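Local coordinates for protein aldehyde dehydrogenase (Trypanosoma brucei, PDB 5MYP) that probably oxidises aldehydes to carboxylic acids with NAD+ as the electron acceptor in the glycosome, at residues V230-T235 / E245-G250; D263-E268 / S273-A278; D381-I386 / S410-G415; L395-F398 / F404-G407. All blocks are in the same frame, centred on the assembly; numbering follows the deposited sequence. Where two conformers were deposited one is given.

Contact 1 (V230-T235 / E245-G250); sequences VVVDDT and ERIMWG. Unlike the reference sequence in segment 230-235: T235 (reference Ser).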
loop_
_atom_site.group_PDB
_atom_site.type_symbol
_atom_site.label_atom_id
_atom_site.label_comp_id
_atom_site.label_asym_id
_atom_site.label_seq_id
_atom_site.Cartn_x
_atom_site.Cartn_y
_atom_site.Cartn_z
ATOM N N VAL A 230 27.373 -0.080 3.817
ATOM C CA VAL A 230 27.930 0.868 4.776
ATOM C C VAL A 230 28.948 1.725 4.037
ATOM O O VAL A 230 29.970 1.219 3.569
ATOM C CB VAL A 230 28.627 0.175 5.965
ATOM C CG1 VAL A 230 29.151 1.213 6.957
ATOM C CG2 VAL A 230 27.684 -0.788 6.663
ATOM N N VAL A 231 28.658 3.018 3.925
ATOM C CA VAL A 231 29.574 3.974 3.321
ATOM C C VAL A 231 30.384 4.621 4.446
ATOM O O VAL A 231 29.811 5.110 5.417
ATOM C CB VAL A 231 28.817 5.043 2.510
ATOM C CG1 VAL A 231 29.780 6.061 1.907
ATOM C CG2 VAL A 231 27.978 4.378 1.424
ATOM N N VAL A 232 31.713 4.601 4.322
ATOM C CA VAL A 232 32.603 5.241 5.295
ATOM C C VAL A 232 33.506 6.203 4.532
ATOM O O VAL A 232 34.275 5.774 3.673
ATOM C CB VAL A 232 33.453 4.202 6.059
ATOM C CG1 VAL A 232 34.361 4.884 7.084
ATOM C CG2 VAL A 232 32.555 3.166 6.728
ATOM N N ASP A 233 33.406 7.496 4.832
ATOM C CA ASP A 233 34.190 8.511 4.120
ATOM C C ASP A 233 35.535 8.769 4.825
ATOM O O ASP A 233 35.938 7.982 5.678
ATOM C CB ASP A 233 33.341 9.783 3.870
ATOM C CG ASP A 233 33.256 10.718 5.071
ATOM O OD1 ASP A 233 33.639 10.337 6.197
ATOM O OD2 ASP A 233 32.791 11.864 4.871
ATOM N N ASP A 234 36.214 9.854 4.453
ATOM C CA ASP A 234 37.535 10.221 5.006
ATOM C C ASP A 234 37.509 11.272 6.142
ATOM O O ASP A 234 38.544 11.867 6.454
ATOM C CB ASP A 234 38.468 10.684 3.866
ATOM C CG ASP A 234 37.903 11.859 3.058
ATOM O OD1 ASP A 234 36.726 12.238 3.258
ATOM O OD2 ASP A 234 38.636 12.394 2.198
ATOM N N THR A 235 36.349 11.478 6.772
ATOM C CA THR A 235 36.207 12.459 7.861
ATOM C C THR A 235 36.039 11.799 9.238
ATOM O O THR A 235 35.744 12.494 10.212
ATOM C CB THR A 235 35.021 13.422 7.599
ATOM O OG1 THR A 235 33.786 12.690 7.571
ATOM C CG2 THR A 235 35.208 14.161 6.273
ATOM N N GLU A 245 33.332 -0.516 15.841
ATOM C CA GLU A 245 32.534 -1.187 16.869
ATOM C C GLU A 245 31.057 -1.291 16.482
ATOM O O GLU A 245 30.439 -2.338 16.672
ATOM C CB GLU A 245 32.692 -0.491 18.225
ATOM C CG GLU A 245 34.016 -0.828 18.907
ATOM C CD GLU A 245 34.343 0.060 20.097
ATOM O OE1 GLU A 245 33.751 1.155 20.242
ATOM O OE2 GLU A 245 35.216 -0.345 20.894
ATOM N N ARG A 246 30.509 -0.216 15.919
ATOM C CA ARG A 246 29.107 -0.203 15.494
ATOM C C ARG A 246 28.864 -1.139 14.305
ATOM O O ARG A 246 27.910 -1.920 14.322
ATOM C CB ARG A 246 28.643 1.224 15.198
ATOM C CG ARG A 246 28.522 2.043 16.473
ATOM C CD ARG A 246 28.264 3.520 16.240
ATOM N NE ARG A 246 28.205 4.230 17.521
ATOM C CZ ARG A 246 27.870 5.511 17.686
ATOM N NH1 ARG A 246 27.542 6.280 16.651
ATOM N NH2 ARG A 246 27.865 6.033 18.913
ATOM N N ILE A 247 29.743 -1.078 13.302
ATOM C CA ILE A 247 29.645 -1.959 12.127
ATOM C C ILE A 247 29.782 -3.426 12.545
ATOM O O ILE A 247 28.966 -4.261 12.151
ATOM C CB ILE A 247 30.703 -1.612 11.045
ATOM C CG1 ILE A 247 30.411 -0.237 10.437
ATOM C CG2 ILE A 247 30.730 -2.669 9.935
ATOM C CD1 ILE A 247 31.555 0.365 9.644
ATOM N N MET A 248 30.803 -3.726 13.348
ATOM C CA MET A 248 31.084 -5.100 13.765
ATOM C C MET A 248 29.970 -5.667 14.647
ATOM O O MET A 248 29.612 -6.835 14.506
ATOM C CB MET A 248 32.446 -5.182 14.475
ATOM C CG MET A 248 32.916 -6.581 14.854
ATOM S SD MET A 248 32.881 -7.818 13.533
ATOM C CE MET A 248 33.948 -7.053 12.319
ATOM N N TRP A 249 29.416 -4.842 15.538
ATOM C CA TRP A 249 28.261 -5.256 16.347
ATOM C C TRP A 249 27.079 -5.667 15.460
ATOM O O TRP A 249 26.497 -6.731 15.654
ATOM C CB TRP A 249 27.820 -4.151 17.322
ATOM C CG TRP A 249 26.467 -4.430 17.915
ATOM C CD1 TRP A 249 26.172 -5.331 18.894
ATOM C CD2 TRP A 249 25.225 -3.839 17.527
ATOM N NE1 TRP A 249 24.822 -5.328 19.153
ATOM C CE2 TRP A 249 24.216 -4.421 18.325
ATOM C CE3 TRP A 249 24.864 -2.872 16.580
ATOM C CZ2 TRP A 249 22.871 -4.062 18.212
ATOM C CZ3 TRP A 249 23.524 -2.518 16.466
ATOM C CH2 TRP A 249 22.546 -3.109 17.281
ATOM N N GLY A 250 26.742 -4.816 14.491
ATOM C CA GLY A 250 25.655 -5.094 13.541
ATOM C C GLY A 250 25.834 -6.379 12.749
ATOM O O GLY A 250 24.850 -7.016 12.365
#

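Contact 2 (D263-E268 / S273-A278); sequences DYVVVE and SVLVDA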
loop_
_atom_site.group_PDB
_atom_site.type_symbol
_atom_site.label_atom_id
_atom_site.label_comp_id
_atom_site.label_asym_id
_atom_site.label_seq_id
_atom_site.Cartn_x
_atom_site.Cartn_y
_atom_site.Cartn_z
ATOM N N ASP A 263 25.887 -5.417 5.062
ATOM C CA ASP A 263 26.153 -6.481 4.100
ATOM C C ASP A 263 27.568 -6.333 3.562
ATOM O O ASP A 263 28.321 -7.301 3.554
ATOM C CB ASP A 263 25.128 -6.462 2.965
ATOM C CG ASP A 263 25.304 -7.619 1.999
ATOM O OD1 ASP A 263 26.169 -7.516 1.101
ATOM O OD2 ASP A 263 24.578 -8.626 2.126
ATOM N N TYR A 264 27.899 -5.127 3.099
ATOM C CA TYR A 264 29.247 -4.791 2.634
ATOM C C TYR A 264 29.592 -3.340 2.951
ATOM O O TYR A 264 28.707 -2.542 3.269
ATOM C CB TYR A 264 29.386 -5.046 1.130
ATOM C CG TYR A 264 28.533 -4.161 0.238
ATOM C CD1 TYR A 264 27.204 -4.481 -0.025
ATOM C CD2 TYR A 264 29.060 -3.015 -0.359
ATOM C CE1 TYR A 264 26.418 -3.685 -0.849
ATOM C CE2 TYR A 264 28.281 -2.213 -1.189
ATOM C CZ TYR A 264 26.962 -2.555 -1.433
ATOM O OH TYR A 264 26.182 -1.766 -2.249
ATOM N N VAL A 265 30.880 -3.019 2.851
ATOM C CA VAL A 265 31.400 -1.678 3.134
ATOM C C VAL A 265 31.978 -1.059 1.857
ATOM O O VAL A 265 32.640 -1.743 1.071
ATOM C CB VAL A 265 32.496 -1.719 4.228
ATOM C CG1 VAL A 265 33.086 -0.335 4.473
ATOM C CG2 VAL A 265 31.943 -2.289 5.530
ATOM N N VAL A 266 31.703 0.232 1.655
ATOM C CA VAL A 266 32.361 1.041 0.632
ATOM C C VAL A 266 33.110 2.138 1.384
ATOM O O VAL A 266 32.495 3.072 1.908
ATOM C CB VAL A 266 31.363 1.655 -0.376
ATOM C CG1 VAL A 266 32.111 2.320 -1.529
ATOM C CG2 VAL A 266 30.410 0.589 -0.904
ATOM N N VAL A 267 34.436 2.011 1.449
ATOM C CA VAL A 267 35.272 2.898 2.271
ATOM C C VAL A 267 36.137 3.792 1.378
ATOM O O VAL A 267 36.597 3.358 0.323
ATOM C CB VAL A 267 36.133 2.109 3.298
ATOM C CG1 VAL A 267 37.055 1.098 2.627
ATOM C CG2 VAL A 267 36.925 3.053 4.198
ATOM N N GLU A 268 36.350 5.037 1.796
ATOM C CA GLU A 268 37.207 5.949 1.038
ATOM C C GLU A 268 38.613 5.335 0.977
ATOM O O GLU A 268 39.113 4.822 1.981
ATOM C CB GLU A 268 37.220 7.348 1.670
ATOM C CG GLU A 268 37.700 8.468 0.748
ATOM C CD GLU A 268 39.218 8.598 0.659
ATOM O OE1 GLU A 268 39.933 8.163 1.589
ATOM O OE2 GLU A 268 39.705 9.148 -0.348
ATOM N N SER A 273 42.858 0.696 5.252
ATOM C CA SER A 273 43.708 -0.030 6.198
ATOM C C SER A 273 43.297 0.223 7.645
ATOM O O SER A 273 43.157 -0.722 8.415
ATOM C CB SER A 273 45.186 0.321 6.000
ATOM O OG SER A 273 46.013 -0.467 6.841
ATOM N N VAL A 274 43.105 1.493 8.007
ATOM C CA VAL A 274 42.680 1.843 9.374
ATOM C C VAL A 274 41.312 1.255 9.748
ATOM O O VAL A 274 41.125 0.811 10.881
ATOM C CB VAL A 274 42.710 3.369 9.665
ATOM C CG1 VAL A 274 44.142 3.889 9.630
ATOM C CG2 VAL A 274 41.813 4.167 8.722
ATOM N N LEU A 275 40.379 1.227 8.795
ATOM C CA LEU A 275 39.062 0.631 9.035
ATOM C C LEU A 275 39.165 -0.871 9.274
ATOM O O LEU A 275 38.606 -1.384 10.241
ATOM C CB LEU A 275 38.103 0.902 7.868
ATOM C CG LEU A 275 36.704 0.275 7.951
ATOM C CD1 LEU A 275 35.977 0.682 9.223
ATOM C CD2 LEU A 275 35.892 0.647 6.723
ATOM N N VAL A 276 39.883 -1.562 8.392
ATOM C CA VAL A 276 40.026 -3.020 8.478
ATOM C C VAL A 276 40.709 -3.420 9.791
ATOM O O VAL A 276 40.264 -4.349 10.461
ATOM C CB VAL A 276 40.765 -3.592 7.243
ATOM C CG1 VAL A 276 41.161 -5.048 7.444
ATOM C CG2 VAL A 276 39.893 -3.446 5.997
ATOM N N ASP A 277 41.771 -2.705 10.158
ATOM C CA ASP A 277 42.446 -2.923 11.444
ATOM C C ASP A 277 41.511 -2.674 12.630
ATOM O O ASP A 277 41.496 -3.459 13.577
ATOM C CB ASP A 277 43.690 -2.033 11.576
ATOM C CG ASP A 277 44.834 -2.466 10.661
ATOM O OD1 ASP A 277 44.704 -3.463 9.915
ATOM O OD2 ASP A 277 45.888 -1.796 10.695
ATOM N N ALA A 278 40.735 -1.592 12.569
ATOM C CA ALA A 278 39.768 -1.267 13.623
ATOM C C ALA A 278 38.665 -2.323 13.742
ATOM O O ALA A 278 38.283 -2.700 14.850
ATOM C CB ALA A 278 39.163 0.111 13.394
#

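Contact 3 (D381-I386 / S410-G415); sequences DILKII and SRTSSG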
loop_
_atom_site.group_PDB
_atom_site.type_symbol
_atom_site.label_atom_id
_atom_site.label_comp_id
_atom_site.label_asym_id
_atom_site.label_seq_id
_atom_site.Cartn_x
_atom_site.Cartn_y
_atom_site.Cartn_z
ATOM N N ASP A 381 31.758 6.734 -7.892
ATOM C CA ASP A 381 32.144 5.349 -7.578
ATOM C C ASP A 381 31.171 4.697 -6.596
ATOM O O ASP A 381 30.812 3.529 -6.763
ATOM C CB ASP A 381 33.558 5.277 -6.975
ATOM C CG ASP A 381 34.654 5.724 -7.935
ATOM O OD1 ASP A 381 34.470 5.655 -9.170
ATOM O OD2 ASP A 381 35.718 6.138 -7.431
ATOM N N ILE A 382 30.751 5.453 -5.580
ATOM C CA ILE A 382 29.815 4.947 -4.565
ATOM C C ILE A 382 28.464 4.662 -5.208
ATOM O O ILE A 382 27.885 3.596 -4.998
ATOM C CB ILE A 382 29.594 5.940 -3.398
ATOM C CG1 ILE A 382 30.910 6.256 -2.673
ATOM C CG2 ILE A 382 28.579 5.381 -2.397
ATOM C CD1 ILE A 382 30.833 7.483 -1.791
ATOM N N LEU A 383 27.980 5.625 -5.992
ATOM C CA LEU A 383 26.675 5.513 -6.644
ATOM C C LEU A 383 26.617 4.369 -7.662
ATOM O O LEU A 383 25.586 3.716 -7.778
ATOM C CB LEU A 383 26.261 6.846 -7.286
ATOM C CG LEU A 383 26.123 8.052 -6.340
ATOM C CD1 LEU A 383 25.676 9.293 -7.101
ATOM C CD2 LEU A 383 25.177 7.773 -5.180
ATOM N N LYS A 384 27.714 4.131 -8.381
ATOM C CA LYS A 384 27.804 3.012 -9.325
ATOM C C LYS A 384 27.662 1.653 -8.636
ATOM O O LYS A 384 27.017 0.751 -9.170
ATOM C CB LYS A 384 29.127 3.063 -10.091
ATOM C CG LYS A 384 29.341 1.911 -11.061
ATOM C CD LYS A 384 30.244 2.330 -12.214
ATOM C CE LYS A 384 31.000 1.145 -12.794
ATOM N NZ LYS A 384 30.105 -0.011 -13.077
ATOM N N ILE A 385 28.265 1.519 -7.456
ATOM C CA ILE A 385 28.168 0.289 -6.659
ATOM C C ILE A 385 26.741 0.110 -6.122
ATOM O O ILE A 385 26.139 -0.946 -6.313
ATOM C CB ILE A 385 29.193 0.289 -5.494
ATOM C CG1 ILE A 385 30.626 0.219 -6.048
ATOM C CG2 ILE A 385 28.949 -0.871 -4.525
ATOM C CD1 ILE A 385 31.681 0.738 -5.092
ATOM N N ILE A 386 26.211 1.148 -5.480
ATOM C CA ILE A 386 24.918 1.058 -4.783
ATOM C C ILE A 386 23.720 1.063 -5.750
ATOM O O ILE A 386 22.820 0.227 -5.620
ATOM C CB ILE A 386 24.775 2.170 -3.711
ATOM C CG1 ILE A 386 25.864 1.999 -2.638
ATOM C CG2 ILE A 386 23.383 2.147 -3.074
ATOM C CD1 ILE A 386 25.954 3.135 -1.635
ATOM N N SER A 410 20.457 11.832 -1.033
ATOM C CA SER A 410 19.657 12.336 -2.142
ATOM C C SER A 410 19.832 11.542 -3.447
ATOM O O SER A 410 18.959 11.602 -4.312
ATOM C CB SER A 410 19.953 13.826 -2.363
ATOM O OG SER A 410 21.271 14.023 -2.827
ATOM N N ARG A 411 20.934 10.802 -3.584
ATOM C CA ARG A 411 21.240 10.050 -4.813
ATOM C C ARG A 411 21.097 8.523 -4.686
ATOM O O ARG A 411 21.428 7.796 -5.629
ATOM C CB ARG A 411 22.660 10.400 -5.282
ATOM C CG ARG A 411 22.863 11.859 -5.657
ATOM C CD ARG A 411 22.248 12.186 -7.003
ATOM N NE ARG A 411 22.300 13.620 -7.303
ATOM C CZ ARG A 411 21.884 14.178 -8.442
ATOM N NH1 ARG A 411 21.376 13.436 -9.425
ATOM N NH2 ARG A 411 21.977 15.496 -8.604
ATOM N N THR A 412 20.607 8.042 -3.541
ATOM C CA THR A 412 20.343 6.614 -3.325
ATOM C C THR A 412 18.913 6.387 -2.846
ATOM O O THR A 412 18.260 7.308 -2.348
ATOM C CB THR A 412 21.294 6.018 -2.272
ATOM O OG1 THR A 412 21.153 6.725 -1.031
ATOM C CG2 THR A 412 22.740 6.088 -2.744
ATOM N N SER A 413 18.445 5.149 -2.995
ATOM C CA SER A 413 17.148 4.726 -2.471
ATOM C C SER A 413 17.312 3.479 -1.603
ATOM O O SER A 413 18.005 2.534 -1.979
ATOM C CB SER A 413 16.167 4.459 -3.605
ATOM O OG SER A 413 14.915 4.053 -3.088
ATOM N N SER A 414 16.673 3.498 -0.438
ATOM C CA SER A 414 16.742 2.397 0.515
ATOM C C SER A 414 15.539 2.471 1.437
ATOM O O SER A 414 14.872 3.496 1.487
ATOM C CB SER A 414 18.027 2.475 1.334
ATOM O OG SER A 414 18.125 3.725 2.002
ATOM N N GLY A 415 15.267 1.388 2.158
ATOM C CA GLY A 415 14.176 1.361 3.131
ATOM C C GLY A 415 14.369 2.357 4.269
ATOM O O GLY A 415 13.398 2.863 4.817
#

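Contact 4 (L395-F398 / F404-G407); sequences LYVF and FIRG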
loop_
_atom_site.group_PDB
_atom_site.type_symbol
_atom_site.label_atom_id
_atom_site.label_comp_id
_atom_site.label_asym_id
_atom_site.label_seq_id
_atom_site.Cartn_x
_atom_site.Cartn_y
_atom_site.Cartn_z
ATOM N N LEU A 395 20.502 1.608 4.507
ATOM C CA LEU A 395 21.733 2.177 3.973
ATOM C C LEU A 395 22.394 2.945 5.105
ATOM O O LEU A 395 21.737 3.724 5.796
ATOM C CB LEU A 395 21.434 3.100 2.788
ATOM C CG LEU A 395 22.622 3.805 2.114
ATOM C CD1 LEU A 395 22.391 3.961 0.617
ATOM C CD2 LEU A 395 22.920 5.159 2.739
ATOM N N TYR A 396 23.691 2.732 5.285
ATOM C CA TYR A 396 24.428 3.302 6.403
ATOM C C TYR A 396 25.556 4.188 5.889
ATOM O O TYR A 396 26.270 3.803 4.965
ATOM C CB TYR A 396 24.979 2.176 7.277
ATOM C CG TYR A 396 23.914 1.223 7.778
ATOM C CD1 TYR A 396 22.823 1.698 8.496
ATOM C CD2 TYR A 396 23.999 -0.153 7.544
ATOM C CE1 TYR A 396 21.838 0.840 8.961
ATOM C CE2 TYR A 396 23.023 -1.021 8.011
ATOM C CZ TYR A 396 21.943 -0.517 8.721
ATOM O OH TYR A 396 20.973 -1.361 9.211
ATOM N N VAL A 397 25.702 5.375 6.479
ATOM C CA VAL A 397 26.746 6.329 6.096
ATOM C C VAL A 397 27.478 6.796 7.348
ATOM O O VAL A 397 26.860 7.357 8.249
ATOM C CB VAL A 397 26.164 7.565 5.368
ATOM C CG1 VAL A 397 27.285 8.504 4.912
ATOM C CG2 VAL A 397 25.303 7.131 4.189
ATOM N N PHE A 398 28.784 6.553 7.403
ATOM C CA PHE A 398 29.629 7.075 8.473
ATOM C C PHE A 398 30.394 8.277 7.937
ATOM O O PHE A 398 31.200 8.141 7.014
ATOM C CB PHE A 398 30.578 6.000 9.003
ATOM C CG PHE A 398 29.896 4.963 9.848
ATOM C CD1 PHE A 398 29.258 3.879 9.256
ATOM C CD2 PHE A 398 29.885 5.068 11.234
ATOM C CE1 PHE A 398 28.622 2.919 10.031
ATOM C CE2 PHE A 398 29.251 4.113 12.016
ATOM C CZ PHE A 398 28.618 3.034 11.412
ATOM N N PHE A 404 28.530 15.682 2.191
ATOM C CA PHE A 404 28.719 14.286 1.764
ATOM C C PHE A 404 27.491 13.434 2.085
ATOM O O PHE A 404 27.010 12.693 1.230
ATOM C CB PHE A 404 29.957 13.666 2.423
ATOM C CG PHE A 404 30.192 12.230 2.034
ATOM C CD1 PHE A 404 30.828 11.916 0.837
ATOM C CD2 PHE A 404 29.771 11.189 2.860
ATOM C CE1 PHE A 404 31.049 10.591 0.473
ATOM C CE2 PHE A 404 29.977 9.865 2.498
ATOM C CZ PHE A 404 30.620 9.565 1.302
ATOM N N ILE A 405 26.998 13.558 3.317
ATOM C CA ILE A 405 25.843 12.784 3.793
ATOM C C ILE A 405 24.606 13.118 2.955
ATOM O O ILE A 405 23.902 12.214 2.497
ATOM C CB ILE A 405 25.566 13.039 5.298
ATOM C CG1 ILE A 405 26.720 12.494 6.157
ATOM C CG2 ILE A 405 24.242 12.410 5.735
ATOM C CD1 ILE A 405 26.823 13.128 7.531
ATOM N N ARG A 406 24.368 14.415 2.755
ATOM C CA ARG A 406 23.254 14.908 1.934
ATOM C C ARG A 406 23.314 14.380 0.500
ATOM O O ARG A 406 22.285 14.009 -0.067
ATOM C CB ARG A 406 23.230 16.445 1.923
ATOM C CG ARG A 406 21.965 17.052 1.324
ATOM C CD ARG A 406 21.871 18.547 1.573
ATOM N NE ARG A 406 20.686 19.125 0.932
ATOM C CZ ARG A 406 20.288 20.394 1.051
ATOM N NH1 ARG A 406 20.969 21.266 1.797
ATOM N NH2 ARG A 406 19.193 20.800 0.412
ATOM N N GLY A 407 24.516 14.355 -0.076
ATOM C CA GLY A 407 24.730 13.832 -1.424
ATOM C C GLY A 407 24.400 12.356 -1.570
ATOM O O GLY A 407 23.744 11.956 -2.536
#

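Contact 1 (V230-T235 / E245-G250)
V230 and V232 pack against I247 in a buried, wholly apolar contact that seats helix 240-252 on strand 229-232, the first strand and the helix of a beta-alpha-beta unit. The packing centres on I247 CD1, which lies 3.7 Å from V230 CG1 and 4.2 Å from V232 CG2. V230 and V232 are two apart in the strand, so their side chains leave the same face and the isoleucine tip spans both. V230 offers the methyl that stands anti to its own N (chi1 -178°), and this branch also comes within 4.0 Å of I247 CG1. On the helix, I247 is extended beyond CG1 (chi2 165°), which carries CD1 out to the sheet. V230 CA and I247 CA stay 8.1 Å apart. Past the strand end, D233 folds the chain into an Asx turn: D233 OD1 accepts T235 N at 3.0 Å from well above the carboxylate plane and T235 OG1 at 2.7 Å on its syn lone pair. D233 OD2 is bonded to S399 OG, so both carboxylate oxygens of this buried group have partners. R246 and W249, on other sides of the helix, meet the second subunit, where W249 forms a cation-pi pair with R473 of that chain. The arrangement is that of a beta-alpha-beta crossover, completed by strand 264-268, which lies parallel to strand 229-232.

Contact 2 (D263-E268 / S273-A278)
Strand 264-268 and the first turns of helix 272-287 come closest at V267 and L275, whose CA atoms are 8.1 Å apart, a spacing that side chains alone bridge. L275 fills it with a single methyl: its CD2 lies 3.7 Å from V265 CG1 and 3.6 Å from V267 CG2. The two valines meet that methyl differently. V265 reaches out to L275 tip to tip, whereas V267 runs alongside the leucine, the two side chains pointing in opposite directions, and V267 CB itself comes within 3.7 Å of L275 CD2. The leucine owes its reach to a CG placed opposite its backbone N (chi1 177°), with CD2 as the branch turned to the strand. V267 has CG1 between its N and carbonyl carbon (chi1 59°), which leaves CG2 as the branch facing L275. V266, between the two valines, points to the other face of the sheet. All three touching residues are buried, and the contact is apolar throughout. L275 also packs on M240 of helix 240-252. Within the sheet, V265 and V267 touch L371 and V373 of the adjacent strand 370-376. On the opposite face, V266 rests on I385 of helix 379-387, so strand 264-268 is covered by helices on both faces.

Contact 3 (D381-I386 / S410-G415)
L383 and I386 carry the contact from helix 379-387, meeting R411 and T412 near the C-terminal end of helix 402-411. L383 comes first and straddles R411 CB with both of its methyls: L383 CD1 lies 3.7 Å and L383 CD2 3.6 Å from that carbon. The side chain of L383 sets out along the interface rather than at R411, yet CG set opposite the carbonyl carbon (chi1 -60°) and the extended CD1 branch bring the fork of the leucine over the arginine stem. L383 CD2 then continues to T412 CG2, at 3.8 Å, so that one branch touches two successive residues. One turn later, I386 points at the same threonine, and its CG2 approaches T412 CG2 to 4.0 Å. T412 thus turns its methyl to the helix. Its hydroxyl sits between its own N and carbonyl carbon (chi1 58°) and has other partners, V408 O and R457 of the second subunit. R411 is likewise divided: the aliphatic stem packs on L383, but a bend at chi2 (-76°) leads the guanidinium group away to a salt bridge with D31 of the second subunit. What meets across the two segments is hydrocarbon; the charge of R411 is spent on the subunit interface. Among its neighbours, I382 and I386 rest on V231 of strand 229-232 and I385 on V266 of strand 264-268, which places helix 379-387 on one face of the sheet. Beside it lies helix 402-411, beyond which the chain through T412 leads on towards strand 417-419.

Contact 4 (L395-F398 / F404-G407)
V397 and the pair F404-I405 make a contact of two apolar kinds, aliphatic on aromatic and aliphatic on aliphatic, both using the same methyl, V397 CG1. In the aromatic part, V397 CG1 lies near the plane of the F404 ring and beside its edge, 3.9 Å from F404 CE2 and 4.2 Å from F404 CD2. The methyl is thus an edge neighbour of the ring, which argues against a CH-pi contact with its face. The phenylalanine extends opposite its backbone N (chi1 179°), which carries the ring back towards the strand. In the aliphatic part, V397 CG1 meets I405 CG1 at 4.2 Å, a looser approach. The backbones are nearest at V397 and I405, 6.9 Å between CA atoms, close enough for a short valine to reach the helix. V397 also touches V408 one turn further along helix 402-411, and I405 packs on V419 of strand 417-419, the second strand of the beta-alpha-beta unit. With only carbon atoms meeting across it, the contact has no directional bonds to fix its register: what it contributes to the seating of the helix over strand 395-398 is probably shape fit and the burial of V397 and I405 away from water.

In the fold
The four contacts decorate one sheet whose neighbouring strands 264-268, 229-232 and 395-398 run parallel. Contacts 1 and 2, centres about 7 Å apart, are joined by probable backbone bonds V230 O to V266 N (2.8 Å) and V230 N to Y264 O (2.9 Å); contacts 1 and 4 are joined by V231 to Y396 and F398. Contacts 1 and 2 pack helices on one face, whereas contacts 3 and 4 lie on the other, where I382 CD1 touches F404 CZ at 3.7 Å. Contact 4 is nested within the chain loop that contact 3 closes, and both use helix 402-411. All lie away from the predicted active-site residues E223 and C259.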